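Local coordinates for protein KLLA0E08119p (Kluyveromyces lactis, PDB 3VA7) that probably carboxylates urea to urea-1-carboxylate using ATP, bicarbonate and a covalently carried biotin, this chain being the urea carboxylase part of a longer bifunctional enzyme, at residues A[31-37]-A[102-108]; A[296-300]-A[341-347]. One frame throughout, in Å; residues are numbered along the deposited sequence.

Interaction 1. Residues A[31-37]-A[102-108]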
loop_
_atom_site.group_PDB
_atom_site.type_symbol
_atom_site.label_atom_id
_atom_site.label_comp_id
_atom_site.label_asym_id
_atom_site.label_seq_id
_atom_site.Cartn_x
_atom_site.Cartn_y
_atom_site.Cartn_z
ATOM N N PHE A 31 -41.515 14.459 -8.776
ATOM C CA PHE A 31 -41.280 14.484 -7.336
ATOM C C PHE A 31 -40.162 15.497 -7.060
ATOM O O PHE A 31 -39.333 15.767 -7.923
ATOM C CB PHE A 31 -40.820 13.127 -6.802
ATOM C CG PHE A 31 -41.780 11.994 -7.022
ATOM C CD1 PHE A 31 -42.905 11.839 -6.208
ATOM C CD2 PHE A 31 -41.520 11.031 -8.002
ATOM C CE1 PHE A 31 -43.772 10.774 -6.398
ATOM C CE2 PHE A 31 -42.377 9.962 -8.182
ATOM C CZ PHE A 31 -43.517 9.836 -7.369
ATOM N N GLU A 32 -40.153 16.032 -5.847
ATOM C CA GLU A 32 -39.293 17.124 -5.492
ATOM C C GLU A 32 -38.038 16.532 -4.837
ATOM O O GLU A 32 -36.914 16.819 -5.238
ATOM C CB GLU A 32 -40.067 18.065 -4.553
ATOM C CG GLU A 32 -39.922 19.572 -4.818
ATOM C CD GLU A 32 -40.114 19.953 -6.296
ATOM O OE1 GLU A 32 -41.166 19.563 -6.863
ATOM O OE2 GLU A 32 -39.216 20.647 -6.882
ATOM N N THR A 33 -38.241 15.675 -3.842
ATOM C CA THR A 33 -37.150 14.944 -3.251
ATOM C C THR A 33 -37.535 13.443 -3.285
ATOM O O THR A 33 -38.704 13.111 -3.084
ATOM C CB THR A 33 -36.784 15.493 -1.812
ATOM O OG1 THR A 33 -37.833 15.221 -0.907
ATOM C CG2 THR A 33 -36.659 16.984 -1.794
ATOM N N VAL A 34 -36.574 12.562 -3.580
ATOM C CA VAL A 34 -36.786 11.113 -3.721
ATOM C C VAL A 34 -35.714 10.368 -2.902
ATOM O O VAL A 34 -34.557 10.673 -3.027
ATOM C CB VAL A 34 -36.676 10.649 -5.237
ATOM C CG1 VAL A 34 -36.534 9.145 -5.342
ATOM C CG2 VAL A 34 -37.848 11.080 -6.075
ATOM N N LEU A 35 -36.082 9.395 -2.071
ATOM C CA LEU A 35 -35.077 8.594 -1.323
ATOM C C LEU A 35 -34.742 7.276 -2.035
ATOM O O LEU A 35 -35.646 6.663 -2.617
ATOM C CB LEU A 35 -35.597 8.275 0.061
ATOM C CG LEU A 35 -34.756 7.405 1.007
ATOM C CD1 LEU A 35 -34.929 8.021 2.399
ATOM C CD2 LEU A 35 -35.095 5.846 0.964
ATOM N N ILE A 36 -33.474 6.847 -1.995
ATOM C CA ILE A 36 -33.085 5.581 -2.627
ATOM C C ILE A 36 -32.884 4.554 -1.561
ATOM O O ILE A 36 -31.917 4.634 -0.785
ATOM C CB ILE A 36 -31.692 5.602 -3.316
ATOM C CG1 ILE A 36 -31.343 6.931 -4.016
ATOM C CG2 ILE A 36 -31.468 4.347 -4.155
ATOM C CD1 ILE A 36 -32.323 7.511 -4.809
ATOM N N ALA A 37 -33.771 3.561 -1.536
ATOM C CA ALA A 37 -33.664 2.454 -0.588
ATOM C C ALA A 37 -32.621 1.443 -1.065
ATOM O O ALA A 37 -32.881 0.230 -1.189
ATOM C CB ALA A 37 -34.998 1.802 -0.341
ATOM N N THR A 102 -36.430 13.342 6.031
ATOM C CA THR A 102 -35.863 14.172 4.944
ATOM C C THR A 102 -36.930 14.768 4.058
ATOM O O THR A 102 -36.616 15.426 3.055
ATOM C CB THR A 102 -34.905 13.348 4.068
ATOM O OG1 THR A 102 -35.531 12.106 3.663
ATOM C CG2 THR A 102 -33.602 13.076 4.844
ATOM N N GLY A 103 -38.191 14.540 4.439
ATOM C CA GLY A 103 -39.369 14.871 3.602
ATOM C C GLY A 103 -39.343 14.342 2.175
ATOM O O GLY A 103 -39.613 15.084 1.240
ATOM N N ALA A 104 -39.005 13.070 1.985
ATOM C CA ALA A 104 -39.019 12.469 0.602
ATOM C C ALA A 104 -40.435 12.120 0.175
ATOM O O ALA A 104 -41.147 11.421 0.905
ATOM C CB ALA A 104 -38.121 11.234 0.522
ATOM N N GLN A 105 -40.894 12.614 -0.965
ATOM C CA GLN A 105 -42.235 12.192 -1.361
ATOM C C GLN A 105 -42.329 10.776 -1.878
ATOM O O GLN A 105 -43.426 10.186 -1.842
ATOM C CB GLN A 105 -42.978 13.183 -2.228
ATOM C CG GLN A 105 -42.185 13.777 -3.292
ATOM C CD GLN A 105 -42.182 15.274 -3.191
ATOM O OE1 GLN A 105 -41.859 15.849 -2.119
ATOM N NE2 GLN A 105 -42.556 15.940 -4.310
ATOM N N ALA A 106 -41.195 10.203 -2.294
ATOM C CA ALA A 106 -41.141 8.865 -2.936
ATOM C C ALA A 106 -39.897 8.095 -2.532
ATOM O O ALA A 106 -38.864 8.686 -2.154
ATOM C CB ALA A 106 -41.196 8.990 -4.431
ATOM N N ILE A 107 -40.012 6.773 -2.591
ATOM C CA ILE A 107 -38.876 5.881 -2.399
ATOM C C ILE A 107 -38.701 4.998 -3.624
ATOM O O ILE A 107 -39.666 4.402 -4.125
ATOM C CB ILE A 107 -39.044 4.991 -1.168
ATOM C CG1 ILE A 107 -39.240 5.850 0.084
ATOM C CG2 ILE A 107 -37.862 4.038 -1.034
ATOM C CD1 ILE A 107 -39.858 5.071 1.243
ATOM N N ILE A 108 -37.485 4.971 -4.146
ATOM C CA ILE A 108 -37.203 4.126 -5.261
ATOM C C ILE A 108 -36.218 3.119 -4.705
ATOM O O ILE A 108 -35.220 3.498 -4.079
ATOM C CB ILE A 108 -36.719 4.900 -6.504
ATOM C CG1 ILE A 108 -36.386 3.946 -7.654
ATOM C CG2 ILE A 108 -35.533 5.751 -6.168
ATOM C CD1 ILE A 108 -36.190 4.615 -8.993
#

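Interaction 2. Residues A[296-300]-A[341-347]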
loop_
_atom_site.group_PDB
_atom_site.type_symbol
_atom_site.label_atom_id
_atom_site.label_comp_id
_atom_site.label_asym_id
_atom_site.label_seq_id
_atom_site.Cartn_x
_atom_site.Cartn_y
_atom_site.Cartn_z
ATOM N N TYR A 296 -50.110 -3.720 -14.130
ATOM C CA TYR A 296 -48.757 -3.554 -13.623
ATOM C C TYR A 296 -48.264 -2.076 -13.663
ATOM O O TYR A 296 -48.538 -1.345 -14.620
ATOM C CB TYR A 296 -47.793 -4.476 -14.348
ATOM C CG TYR A 296 -46.464 -4.615 -13.628
ATOM C CD1 TYR A 296 -46.196 -5.741 -12.840
ATOM C CD2 TYR A 296 -45.449 -3.630 -13.773
ATOM C CE1 TYR A 296 -44.975 -5.881 -12.194
ATOM C CE2 TYR A 296 -44.220 -3.766 -13.147
ATOM C CZ TYR A 296 -43.986 -4.895 -12.354
ATOM O OH TYR A 296 -42.781 -5.037 -11.710
ATOM N N LYS A 297 -47.573 -1.685 -12.584
ATOM C CA LYS A 297 -46.984 -0.366 -12.426
ATOM C C LYS A 297 -45.431 -0.330 -12.329
ATOM O O LYS A 297 -44.810 -1.021 -11.447
ATOM C CB LYS A 297 -47.580 0.336 -11.222
ATOM C CG LYS A 297 -47.565 1.783 -11.442
ATOM C CD LYS A 297 -48.136 2.538 -10.297
ATOM C CE LYS A 297 -48.846 3.785 -10.897
ATOM N NZ LYS A 297 -49.448 4.677 -9.855
ATOM N N CYS A 298 -44.863 0.543 -13.196
ATOM C CA CYS A 298 -43.434 0.800 -13.370
ATOM C C CYS A 298 -42.757 -0.318 -14.138
ATOM O O CYS A 298 -43.295 -0.759 -15.150
ATOM C CB CYS A 298 -42.692 1.108 -12.039
ATOM S SG CYS A 298 -43.290 2.578 -11.137
ATOM N N ALA A 299 -41.596 -0.790 -13.684
ATOM C CA ALA A 299 -40.783 -1.671 -14.532
ATOM C C ALA A 299 -40.818 -3.105 -14.050
ATOM O O ALA A 299 -40.646 -3.393 -12.870
ATOM C CB ALA A 299 -39.280 -1.168 -14.642
ATOM N N GLY A 300 -40.999 -4.019 -14.975
ATOM C CA GLY A 300 -40.894 -5.397 -14.610
ATOM C C GLY A 300 -40.329 -6.181 -15.768
ATOM O O GLY A 300 -40.386 -5.719 -16.922
ATOM N N MET A 341 -39.746 5.133 -14.850
ATOM C CA MET A 341 -40.288 4.681 -13.593
ATOM C C MET A 341 -40.760 5.889 -12.772
ATOM O O MET A 341 -41.892 5.918 -12.268
ATOM C CB MET A 341 -39.237 3.910 -12.800
ATOM C CG MET A 341 -38.816 2.533 -13.396
ATOM S SD MET A 341 -37.558 1.701 -12.396
ATOM C CE MET A 341 -38.283 1.558 -10.780
ATOM N N LEU A 342 -39.922 6.900 -12.645
ATOM C CA LEU A 342 -40.290 8.002 -11.789
ATOM C C LEU A 342 -41.582 8.666 -12.301
ATOM O O LEU A 342 -42.489 8.968 -11.513
ATOM C CB LEU A 342 -39.136 9.009 -11.674
ATOM C CG LEU A 342 -37.948 8.513 -10.843
ATOM C CD1 LEU A 342 -36.656 9.356 -11.088
ATOM C CD2 LEU A 342 -38.273 8.462 -9.374
ATOM N N ARG A 343 -41.658 8.871 -13.612
ATOM C CA ARG A 343 -42.722 9.623 -14.185
ATOM C C ARG A 343 -43.996 8.815 -14.050
ATOM O O ARG A 343 -45.054 9.389 -13.726
ATOM C CB ARG A 343 -42.457 9.941 -15.647
ATOM C CG ARG A 343 -41.362 10.998 -15.936
ATOM C CD ARG A 343 -41.454 11.452 -17.409
ATOM N NE ARG A 343 -42.876 11.549 -17.796
ATOM C CZ ARG A 343 -43.365 11.822 -19.019
ATOM N NH1 ARG A 343 -42.557 12.059 -20.070
ATOM N NH2 ARG A 343 -44.696 11.844 -19.189
ATOM N N ILE A 344 -43.893 7.493 -14.246
ATOM C CA ILE A 344 -45.053 6.634 -14.146
ATOM C C ILE A 344 -45.573 6.605 -12.723
ATOM O O ILE A 344 -46.780 6.618 -12.512
ATOM C CB ILE A 344 -44.761 5.172 -14.588
ATOM C CG1 ILE A 344 -44.584 5.106 -16.100
ATOM C CG2 ILE A 344 -45.870 4.204 -14.069
ATOM C CD1 ILE A 344 -43.969 3.829 -16.552
ATOM N N ALA A 345 -44.651 6.536 -11.768
ATOM C CA ALA A 345 -44.987 6.381 -10.359
ATOM C C ALA A 345 -45.688 7.599 -9.828
ATOM O O ALA A 345 -46.288 7.510 -8.735
ATOM C CB ALA A 345 -43.769 6.120 -9.521
ATOM N N ALA A 346 -45.595 8.718 -10.561
ATOM C CA ALA A 346 -46.185 9.965 -10.130
ATOM C C ALA A 346 -47.395 10.318 -11.032
ATOM O O ALA A 346 -47.883 11.465 -11.037
ATOM C CB ALA A 346 -45.158 11.036 -10.156
ATOM N N ASN A 347 -47.849 9.311 -11.795
ATOM C CA ASN A 347 -49.060 9.349 -12.650
ATOM C C ASN A 347 -48.957 10.360 -13.734
ATOM O O ASN A 347 -49.921 10.978 -14.106
ATOM C CB ASN A 347 -50.383 9.590 -11.870
ATOM C CG ASN A 347 -50.653 8.553 -10.770
ATOM O OD1 ASN A 347 -50.198 7.399 -10.786
ATOM N ND2 ASN A 347 -51.419 8.981 -9.802
HETATM O O HOH W 1 -47.455 5.513 -7.817
#

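Interaction 1. Residues A[31-37]-A[102-108]
Leu35 and Ile107 meet where strands 33-36 and 106-108 run side by side in parallel, their short axes 4.7 Å apart and splayed by 36°. The backbone of Leu35 grips both flanks of Ile107: its N donates to Ala106 O, and its O accepts from Ile108 N at 2.9 Å with a nearly straight N-H...O angle of 166°. Ala37 N then bonds to Ile108 O, while at the other end the bond from Gln105 N to Thr33 O is longer and more bent, 3.1 Å.

Apolar contacts divide over the two faces of the sheet. On one, Val34 CG1 crosses to Ile108 CG2 at 3.6 Å, and Ile36 lies alongside Ile108, pointing the same way. Val34 holds CG1 opposite its own N (chi1 165°), which leans that methyl toward Ile108. On the other face, Leu35 CD2 rests against Ile107 CG2, which also reaches Ala37 CB at 3.7 Å, and Leu35 CB faces Ala104 CB.

A CH-pi contact closes the Phe31 end: Ala106 CB sits squarely over the ring, 3.7 Å from its centroid, while Gln105 CG comes to the ring edge at CD1, 3.6 Å away. A serine in place of Phe31 would probably leave the Ala106 methyl without its aromatic face and open a gap beside the Gln105 chain.

Helix 40-53 packs on Ile36 and Ile108, helix 92-101 on Leu35 and Ile107. Strand 33-36, the middle one of a five-stranded parallel sheet, thus pairs with 106-108 between helices, in the Rossmann-like N-terminal domain of the biotin carboxylase region.

Interaction 2. Residues A[296-300]-A[341-347]
Lys297 and Asn347 cross at about a right angle, the ammonium meeting the amide oxygen. Lys297 NZ donates to Asn347 OD1 at 3.0 Å, arriving almost in line with the side-chain C=O (160° at the oxygen). To get there the lysine chain leaves with CG opposite its own N (chi1 -150°) and stays extended as far as CD before bending. On the way it slides past Ile344 in the opposite direction, CG against Ile344 CG2 at 4.0 Å. A water also accepts from Lys297 NZ; its further link to Ala345 O is modelled too short to trust.

Next along the chain, Cys298 presents its sulfur to the helix. SG lies 3.9 Å from Ala345 CB and a similar distance from Met341 O, while the Cys298 backbone N faces Ile344 CG2. Ala299 then sets its methyl against the middle of Met341, CB to CG 3.9 Å, with SD close beside. Tyr296 OH steadies this corner by a hydrogen bond to Ala299 O.

The helix ends in a Schellman motif with Asn347, at positive phi, as its C-prime residue. The apolar seam thus ends in a polar bond where Asn347 lies exposed, fastening helix 337-345 to the corner at Cys298 that leads into strand 299-307. The positive Lys297 NZ, near the C-terminal end of the helix, is probably favoured there by the partial negative charge of its last carbonyls.

With centres 14 Å apart, interaction 1 lies in the N-terminal part of the biotin carboxylase region and interaction 2 in its ATP-binding part. The Phe31 ring is the bridge: with Ala106 over one face, it takes Ala346 on the other, CZ to CB 3.4 Å, and its CE2 lies 3.5 Å from Leu342 O. Farther along, Ile108 CD1 comes to 4.1 Å from Met341 CE. Residues 341-347 are therefore wedged between the parallel sheet of 31-37 with 102-108 and the corner at 296-300. Glycerol, probably from the crystallisation liquor, is found about 3 Å from the Met341 side chain. The bound biotin and urea sit elsewhere, in pockets formed largely by the carboxyltransferase region.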